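Local coordinates for uncharacterized protein (Mycobacterium tuberculosis, PDB 6Y56) that probably acts as a nucleotidyltransferase toxin of a toxin-antitoxin system, belonging to the AbiEii family, with tRNA acceptor stems as the likely target of its growth-inhibiting activity, at residues P132-P136 with V161-E165; E169-R175 with W203-V207; Y174-A178 with D225-R230; A178-Y184 with D234-I240. The contacts are given in a common frame with arbitrary orientation. Residue numbers count along the deposited sequence, not the author numbering.

Interaction 1: P132-P136 with V161-E165; sequences PLALP and VAEAE
Glu-165 is the hub of this contact, with 83 Å² buried by the loop 132-136. It lies on the first turn of a helix whose N-cap is Ala-162, and its side chain runs out extended (chi1 and chi2 both t). The loop is extended at Leu-133 (-66/152) and Leu-135 (-115/152) and kinks at Ala-134 (-85/-32), turning two successive amides to the carboxylate: Ala-134 N donates to Glu-165 OE2 at 2.6 Å (178°) and Leu-135 N to Glu-165 OE1 at 2.9 Å. A water bridges Glu-165 OE1 (2.8 Å), Leu-135 O (2.9 Å) and Ala-162 N (2.9 Å). Leu-135 and Leu-133, both mt rotamers with CB toward 161-165, pack beside the carboxylate: Leu-135 CD1 lies 4.0 Å from Ala-162 CB, and Leu-133 CD2 4.2 Å from Val-161 CG2. The nearest CA pair is Leu-135 and Ala-162, 6.5 Å apart. Lys-206 forms a salt bridge with Glu-165. A helix-borne carboxylate receives consecutive loop amides, joining the connection after strand 125-129 to the start of helix 163-174 in this AbiEii-family nucleotidyltransferase.

Interaction 2: E169-R175 with W203-V207; sequences EKLARYR and WVLKV
Two helical segments, 169-174 and 203-207, cross at -53° with their axes 8.6 Å apart at closest approach; the nearest CA atoms, those of Ala-172 and Val-207, are 5.5 Å apart. So close a backbone approach depends on the small Ala-172, whose methyl group sits in a shallow hollow between Trp-203, Lys-206 and Val-207: its CB is 4.3 Å from Trp-203 CD1, 4.0 Å from Lys-206 CB and 3.9 Å from Val-207 CG2. Trp-203 is the bulky bump. With chi1 at t and chi2 near 57°, it lays the edge of its indole along the helix 169-174, where Trp-203 CD1 is 3.4 Å from Leu-171 CB and Trp-203 NE1 makes a weak hydrogen bond to Leu-171 O (3.2 Å, 135°). Beyond it, Arg-175 CB meets Trp-203 NE1 at 4.2 Å, and Arg-175 NH2 comes within 3.9 Å of Val-207 CG1, while its guanidinium bonds to Thr-218 O and Asp-225. At the other end, Glu-169 starts with CB directed away but curls back, so that Glu-169 OE2 forms a salt bridge with Lys-206 NZ at 2.8 Å; Glu-165 also pairs with Lys-206, and Lys-49 with Glu-169. Around this buried crossing, Leu-186 of helix 180-189 packs on Leu-171, and Val-226 of helix 224-227 packs on Trp-203.

Interaction 3: Y174-A178 with D225-R230; sequences YRRVA and DVLAAR
Arg-230 lays its guanidinium flat over one face of the Tyr-174 ring: the planes are inclined by 16°, and Arg-230 CZ stands 3.9 Å from the ring centroid, 21° off the normal, a stacked cation-pi pair. The side chain reaches there extended (chi1 m, chi2 and chi3 t), and its tip also meets the main chain, since Arg-230 NH1 donates to Tyr-174 O at 3.1 Å and Arg-230 NH2 at 2.8 Å, though NH2 is less certainly placed. Arg-230 NH1 touches Ala-178 CB at 3.3 Å. Tyr-174 (chi1 t) meets the short helix beside it, Tyr-174 CD2 lying 3.8 Å from Val-226 CG1. The backbones come closest at Arg-175 and Val-226 (CA atoms 5.1 Å apart). There Arg-175 CB packs on Val-226 CG2 at 3.8 Å, and its guanidinium approaches Asp-225 edge-on in a salt bridge, with Arg-175 NE 2.8 Å and Arg-175 NH1 3.0 Å from Asp-225 OD2; Thr-218 O is another partner of NH1. An arginine that both stacks on a tyrosine and bonds to that tyrosine's carbonyl ties the C-terminal end of helix 163-174 and the loop after it to helix 224-227 and the loop that follows, in an AbiEii-type fold.

Interaction 4: A178-Y184 with D234-I240; sequences ALARDLY and DFQPDSI
A single parallel beta bridge, Leu-179 with Gln-236 (CA-CA 4.8 Å), sets the register here, just before helix 180-189 begins. Along the loop between helices 224-227 and 240-243, Asp-234 comes first, its O lying 3.3 Å from Ala-178 CB. Phe-235 (chi1 m) follows, its CD1 3.7 Å from Ala-178 CB; Leu-183 CD2 stands over the face of its ring, 3.9 Å from the centroid and 19° off the normal, a CH-pi contact. Gln-236 makes both bridge bonds: Gln-236 N donates to Ala-178 O and Ala-180 N to Gln-236 O, each 2.9 Å and within 11° of linear. A water adds a link between Gln-236 O (3.2 Å) and Arg-181 N (3.0 Å). Pro-237 then opens a type I' turn, closed by Ile-240 N to Pro-237 O at 3.0 Å, with Asp-238 (43/52) and Ser-239 (59/30) in left-handed backbone conformations. Asp-238 O accepts from Arg-181 NE and Arg-181 NH2, both at 2.9 Å; Asp-238 OD2 lies over the guanidinium face, 3.0 Å from Arg-181 NE, a purely electrostatic salt bridge. Thr-67 takes NH1 of that arginine. Ile-240 ends the path, its CG2 3.9 Å from Ala-180 CB and its CD1 4.1 Å from Tyr-184 CB.

In the fold
From the N terminus, interaction 1 closes first, over a loop that holds the two-stranded sheet 138-141/157-160, and hands on to interaction 2 along helix 163-174; Leu-133 packing on Glu-169 joins them. Interactions 2 and 3 start from overlapping residues, Tyr-174 and Arg-175, but close at successive helices, 196-212 and 224-227. Interaction 4 opens inside the loops of both and closes after them, crossing each. Salt bridges from Lys-170 and Arg-173 to Asp-182 connect interaction 2 to interaction 4, while Tyr-174 against Phe-235 connects 3 to 4. Interactions 1 to 3 tie helix 163-174 to the loop after strand 125-129 and to helices 196-212 and 224-227, and interaction 4 ties the start of helix 180-189 to the loop 234-240.

Interaction 1: P132-P136 with V161-E165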
loop_
_atom_site.group_PDB
_atom_site.type_symbol
_atom_site.label_atom_id
_atom_site.label_comp_id
_atom_site.label_asym_id
_atom_site.label_seq_id
_atom_site.Cartn_x
_atom_site.Cartn_y
_atom_site.Cartn_z
ATOM N N PRO A 132 4.095 -14.500 2.257
ATOM C CA PRO A 132 3.620 -14.574 0.871
ATOM C C PRO A 132 2.191 -14.055 0.730
ATOM O O PRO A 132 1.351 -14.226 1.617
ATOM C CB PRO A 132 3.695 -16.072 0.552
ATOM C CG PRO A 132 4.712 -16.617 1.524
ATOM C CD PRO A 132 4.543 -15.806 2.771
ATOM N N LEU A 133 1.926 -13.416 -0.406
ATOM C CA LEU A 133 0.561 -13.045 -0.752
ATOM C C LEU A 133 -0.278 -14.293 -0.981
ATOM O O LEU A 133 0.222 -15.351 -1.374
ATOM C CB LEU A 133 0.530 -12.184 -2.010
ATOM C CG LEU A 133 1.123 -10.792 -1.806
ATOM C CD1 LEU A 133 1.157 -10.030 -3.113
ATOM C CD2 LEU A 133 0.349 -9.996 -0.753
ATOM N N ALA A 134 -1.573 -14.158 -0.732
ATOM C CA ALA A 134 -2.478 -15.290 -0.848
ATOM C C ALA A 134 -2.973 -15.502 -2.270
ATOM O O ALA A 134 -3.221 -16.645 -2.661
ATOM C CB ALA A 134 -3.680 -15.097 0.078
ATOM N N LEU A 135 -3.121 -14.435 -3.052
ATOM C CA LEU A 135 -3.735 -14.491 -4.367
ATOM C C LEU A 135 -2.726 -14.142 -5.452
ATOM O O LEU A 135 -1.786 -13.384 -5.208
ATOM C CB LEU A 135 -4.897 -13.493 -4.453
ATOM C CG LEU A 135 -6.039 -13.700 -3.467
ATOM C CD1 LEU A 135 -7.123 -12.670 -3.721
ATOM C CD2 LEU A 135 -6.600 -15.110 -3.593
ATOM N N PRO A 136 -2.910 -14.658 -6.668
ATOM C CA PRO A 136 -2.014 -14.280 -7.765
ATOM C C PRO A 136 -2.083 -12.786 -8.023
ATOM O O PRO A 136 -3.132 -12.156 -7.895
ATOM C CB PRO A 136 -2.563 -15.068 -8.959
ATOM C CG PRO A 136 -3.313 -16.204 -8.350
ATOM C CD PRO A 136 -3.892 -15.679 -7.074
ATOM N N VAL A 161 -0.685 -6.434 -6.213
ATOM C CA VAL A 161 -1.567 -7.211 -5.350
ATOM C C VAL A 161 -2.992 -7.199 -5.894
ATOM O O VAL A 161 -3.504 -6.172 -6.356
ATOM C CB VAL A 161 -1.477 -6.641 -3.918
ATOM C CG1 VAL A 161 -1.948 -5.177 -3.861
ATOM C CG2 VAL A 161 -2.264 -7.491 -2.924
ATOM N N ALA A 162 -3.644 -8.357 -5.825
ATOM C CA ALA A 162 -5.037 -8.431 -6.235
ATOM C C ALA A 162 -5.867 -7.485 -5.387
ATOM O O ALA A 162 -5.590 -7.274 -4.199
ATOM C CB ALA A 162 -5.559 -9.854 -6.057
ATOM N N GLU A 163 -6.904 -6.913 -6.001
ATOM C CA GLU A 163 -7.681 -5.885 -5.325
ATOM C C GLU A 163 -8.355 -6.406 -4.055
ATOM O O GLU A 163 -8.407 -5.693 -3.050
ATOM C CB GLU A 163 -8.695 -5.263 -6.281
ATOM C CG GLU A 163 -9.370 -4.070 -5.665
ATOM C CD GLU A 163 -10.172 -3.254 -6.650
ATOM O OE1 GLU A 163 -9.899 -3.339 -7.868
ATOM O OE2 GLU A 163 -11.061 -2.508 -6.186
ATOM N N ALA A 164 -8.879 -7.634 -4.077
ATOM C CA ALA A 164 -9.500 -8.187 -2.873
ATOM C C ALA A 164 -8.481 -8.326 -1.752
ATOM O O ALA A 164 -8.802 -8.113 -0.575
ATOM C CB ALA A 164 -10.108 -9.553 -3.174
ATOM N N GLU A 165 -7.246 -8.706 -2.099
ATOM C CA GLU A 165 -6.201 -8.850 -1.095
ATOM C C GLU A 165 -5.729 -7.492 -0.583
ATOM O O GLU A 165 -5.432 -7.346 0.603
ATOM C CB GLU A 165 -5.048 -9.684 -1.653
ATOM C CG GLU A 165 -3.990 -10.011 -0.620
ATOM C CD GLU A 165 -3.183 -11.237 -0.968
ATOM O OE1 GLU A 165 -3.190 -11.663 -2.147
ATOM O OE2 GLU A 165 -2.528 -11.781 -0.060
HETATM O O HOH W 1 -2.397 -10.653 -4.620
#

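Interaction 2: E169-R175 with W203-V207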
loop_
_atom_site.group_PDB
_atom_site.type_symbol
_atom_site.label_atom_id
_atom_site.label_comp_id
_atom_site.label_asym_id
_atom_site.label_seq_id
_atom_site.Cartn_x
_atom_site.Cartn_y
_atom_site.Cartn_z
ATOM N N GLU A 169 -5.809 -6.472 3.303
ATOM C CA GLU A 169 -4.645 -5.968 4.023
ATOM C C GLU A 169 -4.936 -4.624 4.677
ATOM O O GLU A 169 -4.509 -4.367 5.811
ATOM C CB GLU A 169 -3.443 -5.864 3.082
ATOM C CG GLU A 169 -2.871 -7.218 2.699
ATOM C CD GLU A 169 -1.411 -7.172 2.297
ATOM O OE1 GLU A 169 -0.869 -6.069 2.071
ATOM O OE2 GLU A 169 -0.812 -8.256 2.194
ATOM N N LYS A 170 -5.675 -3.756 3.991
ATOM C CA LYS A 170 -6.029 -2.471 4.587
ATOM C C LYS A 170 -6.896 -2.666 5.813
ATOM O O LYS A 170 -6.676 -2.027 6.849
ATOM C CB LYS A 170 -6.762 -1.603 3.566
ATOM C CG LYS A 170 -5.874 -0.929 2.540
ATOM C CD LYS A 170 -5.139 0.249 3.157
ATOM C CE LYS A 170 -4.081 0.748 2.206
ATOM N NZ LYS A 170 -3.438 1.948 2.777
ATOM N N LEU A 171 -7.868 -3.572 5.725
ATOM C CA LEU A 171 -8.733 -3.848 6.863
ATOM C C LEU A 171 -7.968 -4.483 8.013
ATOM O O LEU A 171 -8.309 -4.274 9.187
ATOM C CB LEU A 171 -9.858 -4.776 6.415
ATOM C CG LEU A 171 -10.888 -4.183 5.459
ATOM C CD1 LEU A 171 -11.742 -5.278 4.820
ATOM C CD2 LEU A 171 -11.739 -3.153 6.202
ATOM N N ALA A 172 -6.958 -5.292 7.695
ATOM C CA ALA A 172 -6.161 -5.922 8.738
ATOM C C ALA A 172 -5.371 -4.892 9.530
ATOM O O ALA A 172 -5.239 -5.010 10.751
ATOM C CB ALA A 172 -5.234 -6.974 8.124
ATOM N N ARG A 173 -4.836 -3.882 8.868
ATOM C CA ARG A 173 -4.155 -2.837 9.627
ATOM C C ARG A 173 -5.147 -1.935 10.348
ATOM O O ARG A 173 -4.913 -1.552 11.502
ATOM C CB ARG A 173 -3.259 -2.015 8.720
ATOM C CG ARG A 173 -2.558 -0.905 9.498
ATOM C CD ARG A 173 -1.256 -0.510 8.844
ATOM N NE ARG A 173 -1.498 0.260 7.634
ATOM C CZ ARG A 173 -0.566 0.529 6.729
ATOM N NH1 ARG A 173 0.668 0.070 6.895
ATOM N NH2 ARG A 173 -0.871 1.246 5.657
ATOM N N TYR A 174 -6.254 -1.589 9.682
ATOM C CA TYR A 174 -7.288 -0.755 10.292
ATOM C C TYR A 174 -7.780 -1.358 11.594
ATOM O O TYR A 174 -8.106 -0.627 12.538
ATOM C CB TYR A 174 -8.433 -0.636 9.288
ATOM C CG TYR A 174 -9.445 0.459 9.509
ATOM C CD1 TYR A 174 -9.143 1.788 9.242
ATOM C CD2 TYR A 174 -10.733 0.150 9.910
ATOM C CE1 TYR A 174 -10.101 2.783 9.414
ATOM C CE2 TYR A 174 -11.689 1.126 10.079
ATOM C CZ TYR A 174 -11.368 2.431 9.833
ATOM O OH TYR A 174 -12.341 3.394 10.013
ATOM N N ARG A 175 -7.823 -2.686 11.666
ATOM C CA ARG A 175 -8.266 -3.381 12.860
ATOM C C ARG A 175 -7.331 -3.132 14.038
ATOM O O ARG A 175 -7.755 -3.227 15.201
ATOM C CB ARG A 175 -8.335 -4.860 12.503
ATOM C CG ARG A 175 -8.663 -5.760 13.610
ATOM C CD ARG A 175 -7.432 -6.304 14.304
ATOM N NE ARG A 175 -7.919 -6.815 15.553
ATOM C CZ ARG A 175 -7.227 -7.544 16.407
ATOM N NH1 ARG A 175 -7.823 -7.961 17.509
ATOM N NH2 ARG A 175 -5.962 -7.875 16.156
ATOM N N TRP A 203 -9.371 -11.186 5.120
ATOM C CA TRP A 203 -9.166 -10.331 6.289
ATOM C C TRP A 203 -8.896 -11.170 7.533
ATOM O O TRP A 203 -7.924 -10.940 8.259
ATOM C CB TRP A 203 -10.396 -9.441 6.492
ATOM C CG TRP A 203 -10.392 -8.609 7.736
ATOM C CD1 TRP A 203 -9.448 -7.704 8.120
ATOM C CD2 TRP A 203 -11.398 -8.597 8.751
ATOM N NE1 TRP A 203 -9.817 -7.119 9.307
ATOM C CE2 TRP A 203 -11.007 -7.653 9.721
ATOM C CE3 TRP A 203 -12.592 -9.294 8.932
ATOM C CZ2 TRP A 203 -11.771 -7.384 10.862
ATOM C CZ3 TRP A 203 -13.347 -9.029 10.053
ATOM C CH2 TRP A 203 -12.931 -8.080 11.008
ATOM N N VAL A 204 -9.736 -12.174 7.777
ATOM C CA VAL A 204 -9.545 -13.019 8.952
ATOM C C VAL A 204 -8.199 -13.727 8.893
ATOM O O VAL A 204 -7.483 -13.812 9.896
ATOM C CB VAL A 204 -10.711 -14.015 9.099
ATOM C CG1 VAL A 204 -10.438 -15.010 10.236
ATOM C CG2 VAL A 204 -11.998 -13.263 9.339
ATOM N N LEU A 205 -7.838 -14.260 7.720
ATOM C CA LEU A 205 -6.578 -14.989 7.588
ATOM C C LEU A 205 -5.381 -14.061 7.739
ATOM O O LEU A 205 -4.357 -14.454 8.315
ATOM C CB LEU A 205 -6.526 -15.727 6.248
ATOM C CG LEU A 205 -7.624 -16.772 6.042
ATOM C CD1 LEU A 205 -7.601 -17.342 4.635
ATOM C CD2 LEU A 205 -7.538 -17.907 7.053
ATOM N N LYS A 206 -5.491 -12.822 7.254
ATOM C CA LYS A 206 -4.388 -11.875 7.410
ATOM C C LYS A 206 -4.207 -11.499 8.872
ATOM O O LYS A 206 -3.075 -11.460 9.368
ATOM C CB LYS A 206 -4.644 -10.610 6.594
ATOM C CG LYS A 206 -4.585 -10.799 5.086
ATOM C CD LYS A 206 -3.168 -10.808 4.534
ATOM C CE LYS A 206 -3.195 -10.983 3.019
ATOM N NZ LYS A 206 -1.831 -10.852 2.451
ATOM N N VAL A 207 -5.310 -11.219 9.574
ATOM C CA VAL A 207 -5.211 -10.875 10.989
ATOM C C VAL A 207 -4.647 -12.041 11.790
ATOM O O VAL A 207 -3.828 -11.847 12.701
ATOM C CB VAL A 207 -6.572 -10.408 11.536
ATOM C CG1 VAL A 207 -6.472 -10.226 13.054
ATOM C CG2 VAL A 207 -7.004 -9.107 10.869
#

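Interaction 3: Y174-A178 with D225-R230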
loop_
_atom_site.group_PDB
_atom_site.type_symbol
_atom_site.label_atom_id
_atom_site.label_comp_id
_atom_site.label_asym_id
_atom_site.label_seq_id
_atom_site.Cartn_x
_atom_site.Cartn_y
_atom_site.Cartn_z
ATOM N N TYR A 174 -6.254 -1.589 9.682
ATOM C CA TYR A 174 -7.288 -0.755 10.292
ATOM C C TYR A 174 -7.780 -1.358 11.594
ATOM O O TYR A 174 -8.106 -0.627 12.538
ATOM C CB TYR A 174 -8.433 -0.636 9.288
ATOM C CG TYR A 174 -9.445 0.459 9.509
ATOM C CD1 TYR A 174 -9.143 1.788 9.242
ATOM C CD2 TYR A 174 -10.733 0.150 9.910
ATOM C CE1 TYR A 174 -10.101 2.783 9.414
ATOM C CE2 TYR A 174 -11.689 1.126 10.079
ATOM C CZ TYR A 174 -11.368 2.431 9.833
ATOM O OH TYR A 174 -12.341 3.394 10.013
ATOM N N ARG A 175 -7.823 -2.686 11.666
ATOM C CA ARG A 175 -8.266 -3.381 12.860
ATOM C C ARG A 175 -7.331 -3.132 14.038
ATOM O O ARG A 175 -7.755 -3.227 15.201
ATOM C CB ARG A 175 -8.335 -4.860 12.503
ATOM C CG ARG A 175 -8.663 -5.760 13.610
ATOM C CD ARG A 175 -7.432 -6.304 14.304
ATOM N NE ARG A 175 -7.919 -6.815 15.553
ATOM C CZ ARG A 175 -7.227 -7.544 16.407
ATOM N NH1 ARG A 175 -7.823 -7.961 17.509
ATOM N NH2 ARG A 175 -5.962 -7.875 16.156
ATOM N N ARG A 176 -6.059 -2.861 13.761
ATOM C CA ARG A 176 -5.050 -2.688 14.799
ATOM C C ARG A 176 -4.816 -1.230 15.156
ATOM O O ARG A 176 -4.667 -0.904 16.341
ATOM C CB ARG A 176 -3.723 -3.316 14.361
ATOM C CG ARG A 176 -2.554 -2.957 15.279
ATOM C CD ARG A 176 -1.277 -3.670 14.892
ATOM N NE ARG A 176 -0.761 -3.177 13.617
ATOM C CZ ARG A 176 0.001 -2.096 13.481
ATOM N NH1 ARG A 176 0.361 -1.378 14.544
ATOM N NH2 ARG A 176 0.412 -1.735 12.269
ATOM N N VAL A 177 -4.770 -0.348 14.160
ATOM C CA VAL A 177 -4.482 1.064 14.375
ATOM C C VAL A 177 -5.227 1.878 13.325
ATOM O O VAL A 177 -5.313 1.485 12.159
ATOM C CB VAL A 177 -2.961 1.326 14.345
ATOM C CG1 VAL A 177 -2.376 0.961 12.986
ATOM C CG2 VAL A 177 -2.664 2.768 14.684
ATOM N N ALA A 178 -5.757 3.026 13.741
ATOM C CA ALA A 178 -6.587 3.866 12.884
ATOM C C ALA A 178 -5.709 4.923 12.221
ATOM O O ALA A 178 -5.224 5.843 12.888
ATOM C CB ALA A 178 -7.694 4.514 13.713
ATOM N N ASP A 225 -13.672 -4.240 16.141
ATOM C CA ASP A 225 -12.363 -3.620 15.945
ATOM C C ASP A 225 -12.353 -2.725 14.712
ATOM O O ASP A 225 -11.625 -1.727 14.668
ATOM C CB ASP A 225 -11.277 -4.688 15.770
ATOM C CG ASP A 225 -11.133 -5.614 16.972
ATOM O OD1 ASP A 225 -11.669 -5.328 18.060
ATOM O OD2 ASP A 225 -10.458 -6.663 16.825
ATOM N N VAL A 226 -13.140 -3.068 13.697
ATOM C CA VAL A 226 -13.255 -2.274 12.483
ATOM C C VAL A 226 -14.558 -1.483 12.443
ATOM O O VAL A 226 -14.578 -0.346 11.973
ATOM C CB VAL A 226 -13.113 -3.176 11.235
ATOM C CG1 VAL A 226 -13.502 -2.429 9.969
ATOM C CG2 VAL A 226 -11.702 -3.719 11.127
ATOM N N LEU A 227 -15.653 -2.075 12.924
ATOM C CA LEU A 227 -16.984 -1.535 12.680
ATOM C C LEU A 227 -17.516 -0.644 13.790
ATOM O O LEU A 227 -18.582 -0.051 13.610
ATOM C CB LEU A 227 -17.985 -2.663 12.409
ATOM C CG LEU A 227 -17.733 -3.441 11.122
ATOM C CD1 LEU A 227 -18.889 -4.396 10.874
ATOM C CD2 LEU A 227 -17.543 -2.495 9.946
ATOM N N ALA A 228 -16.835 -0.537 14.925
ATOM C CA ALA A 228 -17.275 0.425 15.925
ATOM C C ALA A 228 -17.099 1.835 15.381
ATOM O O ALA A 228 -16.181 2.119 14.606
ATOM C CB ALA A 228 -16.479 0.266 17.219
ATOM N N ALA A 229 -18.004 2.723 15.775
ATOM C CA ALA A 229 -17.915 4.101 15.324
ATOM C C ALA A 229 -16.613 4.705 15.824
ATOM O O ALA A 229 -16.271 4.597 17.005
ATOM C CB ALA A 229 -19.107 4.903 15.847
ATOM N N ARG A 230 -15.855 5.293 14.910
ATOM C CA ARG A 230 -14.633 5.991 15.260
ATOM C C ARG A 230 -14.836 7.478 15.009
ATOM O O ARG A 230 -15.567 7.882 14.101
ATOM C CB ARG A 230 -13.429 5.458 14.466
ATOM C CG ARG A 230 -13.010 4.021 14.820
ATOM C CD ARG A 230 -11.820 3.505 13.978
ATOM N NE ARG A 230 -11.650 2.053 14.093
ATOM C CZ ARG A 230 -10.639 1.368 13.564
ATOM N NH1 ARG A 230 -9.704 1.987 12.855
ATOM N NH2 ARG A 230 -10.560 0.057 13.735
HETATM O O HOH W 2 -9.497 -1.186 17.084
#

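Interaction 4: A178-Y184 with D234-I240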
loop_
_atom_site.group_PDB
_atom_site.type_symbol
_atom_site.label_atom_id
_atom_site.label_comp_id
_atom_site.label_asym_id
_atom_site.label_seq_id
_atom_site.Cartn_x
_atom_site.Cartn_y
_atom_site.Cartn_z
ATOM N N ALA A 178 -5.757 3.026 13.741
ATOM C CA ALA A 178 -6.587 3.866 12.884
ATOM C C ALA A 178 -5.709 4.923 12.221
ATOM O O ALA A 178 -5.224 5.843 12.888
ATOM C CB ALA A 178 -7.694 4.514 13.713
ATOM N N LEU A 179 -5.498 4.789 10.909
ATOM C CA LEU A 179 -4.666 5.706 10.141
ATOM C C LEU A 179 -5.516 6.399 9.084
ATOM O O LEU A 179 -6.235 5.736 8.333
ATOM C CB LEU A 179 -3.517 4.955 9.452
ATOM C CG LEU A 179 -2.624 4.053 10.307
ATOM C CD1 LEU A 179 -1.529 3.396 9.456
ATOM C CD2 LEU A 179 -2.018 4.831 11.481
ATOM N N ALA A 180 -5.404 7.729 8.993
ATOM C CA ALA A 180 -6.217 8.454 8.020
ATOM C C ALA A 180 -5.937 8.016 6.588
ATOM O O ALA A 180 -6.853 8.011 5.760
ATOM C CB ALA A 180 -6.007 9.965 8.158
ATOM N N ARG A 181 -4.684 7.664 6.266
ATOM C CA ARG A 181 -4.394 7.231 4.903
ATOM C C ARG A 181 -5.096 5.918 4.594
ATOM O O ARG A 181 -5.587 5.715 3.475
ATOM C CB ARG A 181 -2.883 7.102 4.685
ATOM C CG ARG A 181 -2.102 8.407 4.857
ATOM C CD ARG A 181 -0.598 8.152 4.815
ATOM N NE ARG A 181 0.184 9.362 5.069
ATOM C CZ ARG A 181 1.444 9.532 4.679
ATOM N NH1 ARG A 181 2.067 8.572 4.013
ATOM N NH2 ARG A 181 2.078 10.666 4.957
ATOM N N ASP A 182 -5.198 5.034 5.589
ATOM C CA ASP A 182 -5.926 3.789 5.379
ATOM C C ASP A 182 -7.421 4.054 5.255
ATOM O O ASP A 182 -8.101 3.425 4.439
ATOM C CB ASP A 182 -5.695 2.826 6.537
ATOM C CG ASP A 182 -4.317 2.188 6.528
ATOM O OD1 ASP A 182 -3.591 2.294 5.520
ATOM O OD2 ASP A 182 -3.956 1.596 7.568
ATOM N N LEU A 183 -7.953 4.973 6.070
ATOM C CA LEU A 183 -9.360 5.347 5.945
ATOM C C LEU A 183 -9.662 5.887 4.552
ATOM O O LEU A 183 -10.675 5.529 3.939
ATOM C CB LEU A 183 -9.696 6.395 7.006
ATOM C CG LEU A 183 -11.101 7.009 6.955
ATOM C CD1 LEU A 183 -12.164 5.941 7.198
ATOM C CD2 LEU A 183 -11.210 8.126 7.977
ATOM N N TYR A 184 -8.797 6.765 4.037
ATOM C CA TYR A 184 -8.978 7.281 2.686
ATOM C C TYR A 184 -9.033 6.146 1.664
ATOM O O TYR A 184 -9.888 6.127 0.770
ATOM C CB TYR A 184 -7.848 8.262 2.341
ATOM C CG TYR A 184 -7.969 8.796 0.941
ATOM C CD1 TYR A 184 -7.448 8.095 -0.147
ATOM C CD2 TYR A 184 -8.652 9.981 0.693
ATOM C CE1 TYR A 184 -7.581 8.565 -1.431
ATOM C CE2 TYR A 184 -8.792 10.463 -0.598
ATOM C CZ TYR A 184 -8.265 9.745 -1.652
ATOM O OH TYR A 184 -8.417 10.224 -2.939
ATOM N N ASP A 234 -9.847 9.704 16.643
ATOM C CA ASP A 234 -9.302 8.364 16.809
ATOM C C ASP A 234 -8.269 8.008 15.744
ATOM O O ASP A 234 -7.596 6.980 15.888
ATOM C CB ASP A 234 -10.440 7.334 16.809
ATOM C CG ASP A 234 -11.464 7.583 17.917
ATOM O OD1 ASP A 234 -11.056 7.727 19.090
ATOM O OD2 ASP A 234 -12.676 7.642 17.612
ATOM N N PHE A 235 -8.108 8.824 14.703
ATOM C CA PHE A 235 -7.232 8.506 13.580
ATOM C C PHE A 235 -5.929 9.290 13.666
ATOM O O PHE A 235 -5.918 10.450 14.091
ATOM C CB PHE A 235 -7.898 8.855 12.246
ATOM C CG PHE A 235 -9.085 8.007 11.908
ATOM C CD1 PHE A 235 -8.942 6.844 11.163
ATOM C CD2 PHE A 235 -10.353 8.387 12.306
ATOM C CE1 PHE A 235 -10.043 6.077 10.852
ATOM C CE2 PHE A 235 -11.454 7.624 11.988
ATOM C CZ PHE A 235 -11.299 6.464 11.262
ATOM N N GLN A 236 -4.836 8.662 13.236
ATOM C CA GLN A 236 -3.575 9.369 13.042
ATOM C C GLN A 236 -3.618 10.101 11.705
ATOM O O GLN A 236 -3.785 9.454 10.665
ATOM C CB GLN A 236 -2.423 8.376 13.012
ATOM C CG GLN A 236 -1.979 7.839 14.365
ATOM C CD GLN A 236 -0.726 6.981 14.242
ATOM O OE1 GLN A 236 0.114 7.213 13.367
ATOM N NE2 GLN A 236 -0.601 5.980 15.107
ATOM N N PRO A 237 -3.449 11.427 11.677
ATOM C CA PRO A 237 -3.610 12.146 10.399
ATOM C C PRO A 237 -2.508 11.859 9.398
ATOM O O PRO A 237 -2.791 11.715 8.201
ATOM C CB PRO A 237 -3.634 13.628 10.812
ATOM C CG PRO A 237 -3.750 13.633 12.309
ATOM C CD PRO A 237 -3.187 12.341 12.800
ATOM N N ASP A 238 -1.262 11.778 9.860
ATOM C CA ASP A 238 -0.097 11.527 9.011
ATOM C C ASP A 238 -0.141 12.328 7.710
ATOM O O ASP A 238 -0.023 11.791 6.607
ATOM C CB ASP A 238 0.105 10.032 8.761
ATOM C CG ASP A 238 1.480 9.713 8.207
ATOM O OD1 ASP A 238 2.421 10.517 8.417
ATOM O OD2 ASP A 238 1.616 8.650 7.562
ATOM N N SER A 239 -0.333 13.638 7.850
ATOM C CA SER A 239 -0.239 14.568 6.722
ATOM C C SER A 239 -1.222 14.243 5.595
ATOM O O SER A 239 -0.942 14.513 4.424
ATOM C CB SER A 239 1.193 14.666 6.182
ATOM O OG SER A 239 2.079 15.116 7.192
ATOM N N ILE A 240 -2.382 13.664 5.926
ATOM C CA ILE A 240 -3.360 13.347 4.888
ATOM C C ILE A 240 -3.744 14.593 4.094
ATOM O O ILE A 240 -3.970 14.517 2.881
ATOM C CB ILE A 240 -4.578 12.596 5.478
ATOM C CG1 ILE A 240 -5.581 12.208 4.386
ATOM C CG2 ILE A 240 -5.255 13.420 6.567
ATOM C CD1 ILE A 240 -5.072 11.118 3.453
HETATM O O HOH W 3 -2.391 8.073 8.121
#